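PDB 6CPU: phosphodiesterase from Candida albicans, which belongs to the phosphodiesterase family, a largely helical fold of the HD clan, and carries zinc and magnesium ions. Local coordinates for residues L340-A345 against A455-C460. Numbering follows the deposited sequence.
Sequences LGLLVA and ALLIKC
L342 and I458 both hold the first carbon of their reaching branch anti to the backbone N (chi1 -151° for CG of L342, -162° for CG1 of I458), and both side chains thereby extend across the gap between their helices. The second torsion of L342 lies away from a staggered position, and its two methyls part to serve different residues. CD1 of L342 lies 3.8 Å from CB of L457 and is almost as near to CD1 of L457, whose side chain crosses that of L342 at about a right angle. CD2 of L342 lies 3.9 Å from CB of I458; here the two side chains run past each other in opposite directions. Beyond this passing point the CD1 methyl of I458 lies 4.0 Å from the carbonyl C of A345, and it also meets the CB of A345.

The axes of the two short segments approach to 10.5 Å at a crossing angle of -36°, and CA of L342 is 7.3 Å from CA of I458, the closest CA pair between the two segments. A345 follows L342 by three residues, on the same face of helix 336-348. Around the interface, L342 also touches C286 of helix 276-292, while A345 meets I415 and S418 of helix 411-421, placing the contact inside the helical bundle of the family domain. The side chain of I458 is about 8 Å from the zinc ion, and helix 446-462 carries the zinc ligand D462 one turn further on. With no hydrogen bond across the segments and all four touching residues buried, the chemistry implies that this helix pair meets through a few van der Waals contacts between mainly aliphatic groups, burying 175 Å² in all, near the metal site but not in contact with the zinc.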
loop_
_atom_site.group_PDB
_atom_site.type_symbol
_atom_site.label_atom_id
_atom_site.label_comp_id
_atom_site.label_asym_id
_atom_site.label_seq_id
_atom_site.Cartn_x
_atom_site.Cartn_y
_atom_site.Cartn_z
ATOM N N LEU A 340 5.330 -13.746 -9.755
ATOM C CA LEU A 340 5.017 -13.581 -8.326
ATOM C C LEU A 340 5.803 -12.407 -7.734
ATOM O O LEU A 340 5.245 -11.592 -7.000
ATOM C CB LEU A 340 5.318 -14.853 -7.534
ATOM C CG LEU A 340 5.047 -14.803 -6.019
ATOM C CD1 LEU A 340 3.596 -14.477 -5.733
ATOM C CD2 LEU A 340 5.438 -16.107 -5.334
ATOM N N GLY A 341 7.087 -12.317 -8.076
ATOM C CA GLY A 341 7.933 -11.203 -7.643
ATOM C C GLY A 341 7.416 -9.844 -8.075
ATOM O O GLY A 341 7.482 -8.882 -7.308
ATOM N N LEU A 342 6.894 -9.765 -9.300
ATOM C CA LEU A 342 6.327 -8.527 -9.815
ATOM C C LEU A 342 5.076 -8.158 -9.018
ATOM O O LEU A 342 4.893 -6.995 -8.638
ATOM C CB LEU A 342 5.961 -8.664 -11.295
ATOM C CG LEU A 342 5.991 -7.423 -12.195
ATOM C CD1 LEU A 342 4.944 -7.550 -13.290
ATOM C CD2 LEU A 342 5.800 -6.096 -11.480
ATOM N N LEU A 343 4.221 -9.152 -8.786
ATOM C CA LEU A 343 2.989 -8.930 -8.036
ATOM C C LEU A 343 3.276 -8.490 -6.598
ATOM O O LEU A 343 2.660 -7.548 -6.116
ATOM C CB LEU A 343 2.132 -10.185 -8.027
ATOM C CG LEU A 343 1.588 -10.537 -9.414
ATOM C CD1 LEU A 343 1.031 -11.947 -9.419
ATOM C CD2 LEU A 343 0.548 -9.525 -9.851
ATOM N N VAL A 344 4.200 -9.179 -5.932
ATOM C CA VAL A 344 4.626 -8.792 -4.579
ATOM C C VAL A 344 5.208 -7.363 -4.573
ATOM O O VAL A 344 4.855 -6.562 -3.709
ATOM C CB VAL A 344 5.571 -9.843 -3.945
ATOM C CG1 VAL A 344 6.194 -9.332 -2.662
ATOM C CG2 VAL A 344 4.805 -11.130 -3.650
ATOM N N ALA A 345 6.047 -7.017 -5.546
ATOM C CA ALA A 345 6.557 -5.639 -5.637
ATOM C C ALA A 345 5.468 -4.606 -5.833
ATOM O O ALA A 345 5.513 -3.548 -5.217
ATOM C CB ALA A 345 7.598 -5.513 -6.743
ATOM N N ALA A 455 10.252 -3.749 -14.593
ATOM C CA ALA A 455 10.230 -2.304 -14.370
ATOM C C ALA A 455 9.180 -1.596 -15.210
ATOM O O ALA A 455 8.479 -0.706 -14.736
ATOM C CB ALA A 455 11.600 -1.705 -14.645
ATOM N N LEU A 456 9.078 -1.983 -16.474
ATOM C CA LEU A 456 8.109 -1.368 -17.361
ATOM C C LEU A 456 6.682 -1.712 -16.962
ATOM O O LEU A 456 5.805 -0.871 -17.032
ATOM C CB LEU A 456 8.378 -1.785 -18.813
ATOM C CG LEU A 456 9.706 -1.268 -19.383
ATOM C CD1 LEU A 456 10.012 -1.961 -20.710
ATOM C CD2 LEU A 456 9.697 0.243 -19.541
ATOM N N LEU A 457 6.455 -2.943 -16.542
ATOM C CA LEU A 457 5.107 -3.367 -16.182
ATOM C C LEU A 457 4.636 -2.657 -14.912
ATOM O O LEU A 457 3.537 -2.107 -14.885
ATOM C CB LEU A 457 5.024 -4.888 -16.046
ATOM C CG LEU A 457 5.083 -5.641 -17.387
ATOM C CD1 LEU A 457 4.996 -7.137 -17.167
ATOM C CD2 LEU A 457 3.981 -5.161 -18.318
ATOM N N ILE A 458 5.490 -2.615 -13.888
ATOM C CA ILE A 458 5.119 -1.928 -12.651
ATOM C C ILE A 458 4.956 -0.431 -12.912
ATOM O O ILE A 458 4.083 0.186 -12.342
ATOM C CB ILE A 458 6.104 -2.230 -11.492
ATOM C CG1 ILE A 458 5.462 -1.891 -10.136
ATOM C CG2 ILE A 458 7.426 -1.495 -11.689
ATOM C CD1 ILE A 458 6.307 -2.320 -8.950
ATOM N N LYS A 459 5.765 0.157 -13.797
ATOM C CA LYS A 459 5.574 1.570 -14.163
ATOM C C LYS A 459 4.208 1.822 -14.771
ATOM O O LYS A 459 3.535 2.799 -14.437
ATOM C CB LYS A 459 6.650 2.046 -15.143
ATOM C CG LYS A 459 7.938 2.479 -14.469
ATOM C CD LYS A 459 9.011 2.882 -15.479
ATOM C CE LYS A 459 8.609 4.120 -16.264
ATOM N NZ LYS A 459 8.162 5.243 -15.397
ATOM N N CYS A 460 3.820 0.951 -15.695
ATOM C CA CYS A 460 2.527 1.071 -16.371
ATOM C C CYS A 460 1.390 0.909 -15.355
ATOM O O CYS A 460 0.453 1.710 -15.321
ATOM C CB CYS A 460 2.421 0.039 -17.494
ATOM S SG CYS A 460 3.375 0.473 -18.984
#